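Local coordinates for protein glycosyl transferase family 9 (Veillonella parvula, PDB 3TOV) that probably transfers a sugar, such as a heptose, from a nucleotide-activated donor to an acceptor, at residues Gly189-Gly193 with Phe206-Ala210; Thr220-Pro226 with Lys242-Gly248. Residue numbers count along the deposited sequence, not the author numbering.

Interaction 1 of 2, residues Gly189-Gly193 with Phe206-Ala210; sequences GFNIG and FAHVA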
loop_
_atom_site.group_PDB
_atom_site.type_symbol
_atom_site.label_atom_id
_atom_site.label_comp_id
_atom_site.label_asym_id
_atom_site.label_seq_id
_atom_site.Cartn_x
_atom_site.Cartn_y
_atom_site.Cartn_z
ATOM N N GLY A 189 11.864 -12.083 -1.561
ATOM C CA GLY A 189 11.071 -12.083 -0.350
ATOM C C GLY A 189 9.618 -12.455 -0.541
ATOM O O GLY A 189 9.058 -12.281 -1.613
ATOM N N PHE A 190 9.017 -12.969 0.527
ATOM C CA PHE A 190 7.636 -13.423 0.532
ATOM C C PHE A 190 6.830 -12.715 1.604
ATOM O O PHE A 190 7.243 -12.628 2.758
ATOM C CB PHE A 190 7.576 -14.911 0.842
ATOM C CG PHE A 190 8.366 -15.752 -0.094
ATOM C CD1 PHE A 190 7.731 -16.500 -1.074
ATOM C CD2 PHE A 190 9.750 -15.793 -0.007
ATOM C CE1 PHE A 190 8.462 -17.276 -1.940
ATOM C CE2 PHE A 190 10.487 -16.572 -0.881
ATOM C CZ PHE A 190 9.844 -17.315 -1.842
ATOM N N ASN A 191 5.665 -12.227 1.212
ATOM C CA ASN A 191 4.676 -11.745 2.148
ATOM C C ASN A 191 3.428 -12.566 1.876
ATOM O O ASN A 191 2.661 -12.265 0.970
ATOM C CB ASN A 191 4.438 -10.239 1.952
ATOM C CG ASN A 191 3.124 -9.755 2.559
ATOM O OD1 ASN A 191 2.791 -10.057 3.714
ATOM N ND2 ASN A 191 2.370 -8.995 1.773
ATOM N N ILE A 192 3.261 -13.637 2.642
ATOM C CA ILE A 192 2.082 -14.489 2.567
ATOM C C ILE A 192 1.086 -14.062 3.650
ATOM O O ILE A 192 1.384 -13.193 4.486
ATOM C CB ILE A 192 2.483 -15.956 2.816
ATOM C CG1 ILE A 192 2.234 -16.359 4.277
ATOM C CG2 ILE A 192 3.958 -16.167 2.497
ATOM C CD1 ILE A 192 3.188 -17.443 4.814
ATOM N N GLY A 193 -0.094 -14.665 3.650
ATOM C CA GLY A 193 -0.985 -14.500 4.783
ATOM C C GLY A 193 -1.828 -13.241 4.838
ATOM O O GLY A 193 -1.352 -12.122 4.605
ATOM N N PHE A 206 4.325 -22.456 -0.892
ATOM C CA PHE A 206 5.281 -21.401 -0.620
ATOM C C PHE A 206 6.590 -22.048 -0.238
ATOM O O PHE A 206 7.660 -21.646 -0.693
ATOM C CB PHE A 206 4.808 -20.522 0.525
ATOM C CG PHE A 206 3.971 -19.381 0.095
ATOM C CD1 PHE A 206 4.476 -18.435 -0.780
ATOM C CD2 PHE A 206 2.675 -19.241 0.565
ATOM C CE1 PHE A 206 3.694 -17.357 -1.195
ATOM C CE2 PHE A 206 1.888 -18.170 0.161
ATOM C CZ PHE A 206 2.403 -17.227 -0.723
ATOM N N ALA A 207 6.498 -23.057 0.618
ATOM C CA ALA A 207 7.679 -23.760 1.081
ATOM C C ALA A 207 8.487 -24.326 -0.089
ATOM O O ALA A 207 9.695 -24.129 -0.158
ATOM C CB ALA A 207 7.287 -24.865 2.060
ATOM N N HIS A 208 7.813 -25.026 -1.003
ATOM C CA HIS A 208 8.450 -25.574 -2.209
ATOM C C HIS A 208 9.105 -24.495 -3.075
ATOM O O HIS A 208 10.247 -24.649 -3.530
ATOM C CB HIS A 208 7.430 -26.324 -3.048
ATOM C CG HIS A 208 7.010 -27.639 -2.468
ATOM N ND1 HIS A 208 5.775 -27.835 -1.885
ATOM C CD2 HIS A 208 7.651 -28.828 -2.400
ATOM C CE1 HIS A 208 5.676 -29.088 -1.477
ATOM N NE2 HIS A 208 6.801 -29.711 -1.777
ATOM N N VAL A 209 8.369 -23.409 -3.299
ATOM C CA VAL A 209 8.856 -22.276 -4.076
ATOM C C VAL A 209 10.121 -21.646 -3.496
ATOM O O VAL A 209 11.145 -21.543 -4.169
ATOM C CB VAL A 209 7.765 -21.192 -4.228
ATOM C CG1 VAL A 209 8.368 -19.897 -4.779
ATOM C CG2 VAL A 209 6.616 -21.705 -5.107
ATOM N N ALA A 210 10.043 -21.212 -2.243
ATOM C CA ALA A 210 11.193 -20.624 -1.559
ATOM C C ALA A 210 12.425 -21.539 -1.630
ATOM O O ALA A 210 13.519 -21.086 -1.979
ATOM C CB ALA A 210 10.835 -20.311 -0.124
#
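In alternating beta-alpha folds a helix is commonly held to its sheet by a few apolar side chains rather than by polar bonds, and this contact is a compact example. Strand 189-191 and helix 206-210 run nearly antiparallel, their axes 166° apart in direction and 10.6 Å apart at closest approach, a spacing filled mainly by side chains; no hydrogen bond crosses it. F206 opens the helical segment with its CA-to-CB bond directed toward the strand. I192, just past the strand end, lies over one face of its ring: CG2 of I192 sits 3.6 Å from the ring centroid and only 8° off the normal, a CH-pi contact, while CB of I192 is 3.5 Å from CE2 of F206. The same ring meets F190, with CD1 of F190 3.8 Å from CD1 of F206. V209, most of a turn further on, places CG1 3.9 Å from CE1 of F190, at the edge of that ring. A210 completes the turn, its N bonded to O of F206 at 2.9 Å; its small side chain lets the tip of the F190 ring come close, CZ of F190 lying 3.6 Å from CB of A210. All five touching residues are buried. The contact joins the first strand and the helix of the beta-alpha-beta unit 187-191, 203-216, 219-222, part of the Rossmann-like sheet architecture of a GT-B domain. Around it, F190 stacks on F222 of the next strand, I192 and F206 pack against V235 of helix 229-237, and V209 touches I266 of strand 264-268 and V337 of helix 334-347.

Interaction 2 of 2, residues Thr220-Pro226 with Lys242-Gly248; sequences TVFFGGP and KPIVATG
Parallel strands pair through staggered hydrogen bonds, and here a short pairing continues into the loops beyond it. Segments 220-226 and 242-248 run the same way, 30° apart end to end, with V221 bridged to I244 (CA-CA 4.5 Å) and F222 to V245 (CA-CA 5.0 Å). Backbone angles are extended through 220-222 and 243-245. N of I244 binds O of T220 at 2.7 Å, N of F222 binds O of I244 at 2.9 Å, and N of A246 binds O of F222 at 2.7 Å. A246 (phi/psi -111/7) then breaks the extended run, yet contact persists: OG1 of T247 (chi1 m) donates to O of F223 at 3.0 Å, and N of G248 to O of G224 at 2.6 Å. G224 (122/171) adopts angles suited to glycine, and G248 (33/21) has positive phi. Among the side chains, V221 and I244 share one face of the sheet, CG1 of V221 lying 3.7 Å from CB of I244; CB of A246 is 4.0 Å from CD1 of F223. On the other face F222 (chi1 m, chi2 -106°) sets CE2 3.7 Å from CB of P243. The pairing adds edge strand 244-245 to strand 219-222 through a beta-alpha-beta crossover. Its connecting helix, 229-237, covers F222, P243 and T247, whereas helix 166-178 packs on V221, F223, I244 and A246.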
loop_
_atom_site.group_PDB
_atom_site.type_symbol
_atom_site.label_atom_id
_atom_site.label_comp_id
_atom_site.label_asym_id
_atom_site.label_seq_id
_atom_site.Cartn_x
_atom_site.Cartn_y
_atom_site.Cartn_z
ATOM N N THR A 220 16.140 -15.849 0.813
ATOM C CA THR A 220 14.692 -15.716 0.924
ATOM C C THR A 220 14.241 -15.191 2.291
ATOM O O THR A 220 14.562 -15.782 3.315
ATOM C CB THR A 220 14.014 -17.080 0.661
ATOM O OG1 THR A 220 14.285 -17.978 1.743
ATOM C CG2 THR A 220 14.540 -17.701 -0.631
ATOM N N VAL A 221 13.500 -14.086 2.304
ATOM C CA VAL A 221 12.961 -13.516 3.543
ATOM C C VAL A 221 11.474 -13.764 3.650
ATOM O O VAL A 221 10.803 -13.964 2.648
ATOM C CB VAL A 221 13.093 -11.986 3.590
ATOM C CG1 VAL A 221 13.670 -11.532 4.928
ATOM C CG2 VAL A 221 13.913 -11.482 2.431
ATOM N N PHE A 222 10.959 -13.724 4.873
ATOM C CA PHE A 222 9.522 -13.793 5.102
ATOM C C PHE A 222 9.074 -12.622 5.979
ATOM O O PHE A 222 9.663 -12.345 7.023
ATOM C CB PHE A 222 9.127 -15.146 5.706
ATOM C CG PHE A 222 9.216 -16.287 4.729
ATOM C CD1 PHE A 222 8.071 -16.849 4.185
ATOM C CD2 PHE A 222 10.447 -16.784 4.328
ATOM C CE1 PHE A 222 8.150 -17.906 3.269
ATOM C CE2 PHE A 222 10.534 -17.825 3.416
ATOM C CZ PHE A 222 9.380 -18.389 2.890
ATOM N N PHE A 223 8.045 -11.920 5.531
ATOM C CA PHE A 223 7.599 -10.725 6.216
ATOM C C PHE A 223 6.333 -11.006 7.011
ATOM O O PHE A 223 5.986 -12.158 7.225
ATOM C CB PHE A 223 7.403 -9.594 5.212
ATOM C CG PHE A 223 8.665 -9.217 4.478
ATOM C CD1 PHE A 223 9.614 -8.407 5.073
ATOM C CD2 PHE A 223 8.900 -9.668 3.191
ATOM C CE1 PHE A 223 10.776 -8.049 4.398
ATOM C CE2 PHE A 223 10.060 -9.313 2.510
ATOM C CZ PHE A 223 10.997 -8.500 3.117
ATOM N N GLY A 224 5.658 -9.956 7.466
ATOM C CA GLY A 224 4.464 -10.122 8.278
ATOM C C GLY A 224 4.521 -9.467 9.649
ATOM O O GLY A 224 5.561 -8.962 10.097
ATOM N N GLY A 225 3.373 -9.459 10.314
ATOM C CA GLY A 225 3.293 -9.005 11.686
ATOM C C GLY A 225 3.081 -10.176 12.630
ATOM O O GLY A 225 3.121 -11.340 12.228
ATOM N N PRO A 226 2.841 -9.871 13.906
ATOM C CA PRO A 226 2.701 -10.896 14.949
ATOM C C PRO A 226 1.565 -11.874 14.648
ATOM O O PRO A 226 1.560 -13.017 15.120
ATOM C CB PRO A 226 2.384 -10.073 16.202
ATOM C CG PRO A 226 2.934 -8.711 15.911
ATOM C CD PRO A 226 2.726 -8.507 14.443
ATOM N N LYS A 242 17.464 -22.511 4.371
ATOM C CA LYS A 242 17.335 -21.597 5.501
ATOM C C LYS A 242 16.781 -20.275 5.045
ATOM O O LYS A 242 17.464 -19.508 4.361
ATOM C CB LYS A 242 18.678 -21.406 6.227
ATOM C CG LYS A 242 18.615 -20.590 7.517
ATOM C CD LYS A 242 19.558 -19.373 7.455
ATOM C CE LYS A 242 19.475 -18.517 8.722
ATOM N NZ LYS A 242 20.116 -17.176 8.560
ATOM N N PRO A 243 15.522 -20.012 5.412
ATOM C CA PRO A 243 14.864 -18.723 5.176
ATOM C C PRO A 243 15.315 -17.686 6.204
ATOM O O PRO A 243 15.858 -18.045 7.253
ATOM C CB PRO A 243 13.384 -19.053 5.385
ATOM C CG PRO A 243 13.392 -20.184 6.350
ATOM C CD PRO A 243 14.619 -20.993 6.039
ATOM N N ILE A 244 15.112 -16.409 5.899
ATOM C CA ILE A 244 15.240 -15.382 6.921
ATOM C C ILE A 244 13.835 -15.092 7.380
ATOM O O ILE A 244 12.913 -15.092 6.561
ATOM C CB ILE A 244 15.848 -14.083 6.383
ATOM C CG1 ILE A 244 17.227 -14.352 5.771
ATOM C CG2 ILE A 244 15.924 -13.039 7.507
ATOM C CD1 ILE A 244 17.810 -13.195 4.982
ATOM N N VAL A 245 13.657 -14.862 8.679
ATOM C CA VAL A 245 12.334 -14.531 9.200
ATOM C C VAL A 245 12.251 -13.083 9.685
ATOM O O VAL A 245 12.881 -12.724 10.673
ATOM C CB VAL A 245 11.884 -15.500 10.305
ATOM C CG1 VAL A 245 10.440 -15.215 10.676
ATOM C CG2 VAL A 245 12.051 -16.945 9.853
ATOM N N ALA A 246 11.479 -12.256 8.973
ATOM C CA ALA A 246 11.317 -10.841 9.316
ATOM C C ALA A 246 9.911 -10.537 9.823
ATOM O O ALA A 246 9.548 -9.373 10.054
ATOM C CB ALA A 246 11.652 -9.968 8.137
ATOM N N THR A 247 9.127 -11.596 10.003
ATOM C CA THR A 247 7.770 -11.481 10.518
ATOM C C THR A 247 7.759 -10.780 11.864
ATOM O O THR A 247 8.692 -10.902 12.626
ATOM C CB THR A 247 7.132 -12.856 10.680
ATOM O OG1 THR A 247 7.338 -13.605 9.482
ATOM C CG2 THR A 247 5.641 -12.722 10.938
ATOM N N GLY A 248 6.698 -10.041 12.144
ATOM C CA GLY A 248 6.611 -9.269 13.365
ATOM C C GLY A 248 7.927 -8.706 13.876
ATOM O O GLY A 248 8.048 -8.382 15.057
#

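In the fold
Together the interactions illustrate how successive beta-alpha-beta units build a parallel sheet. Interaction 1 comes first along the chain, and helix 203-216 leads directly into strand 219-222, which lies between strands 187-191 and 244-245. The two contacts meet there: N of F190 lies 2.9 Å from O of V221, a probable hydrogen bond. N of F223 lies 3.0 Å from O of F190, probably a second one, and CB of A210 packs 3.9 Å from CZ of F222. Interaction 1 is fully buried, joins helix to sheet and is wholly apolar. Interaction 2, at the edge of the sheet, is partly buried and relies mainly on backbone hydrogen bonds, with exposed residues toward its ends.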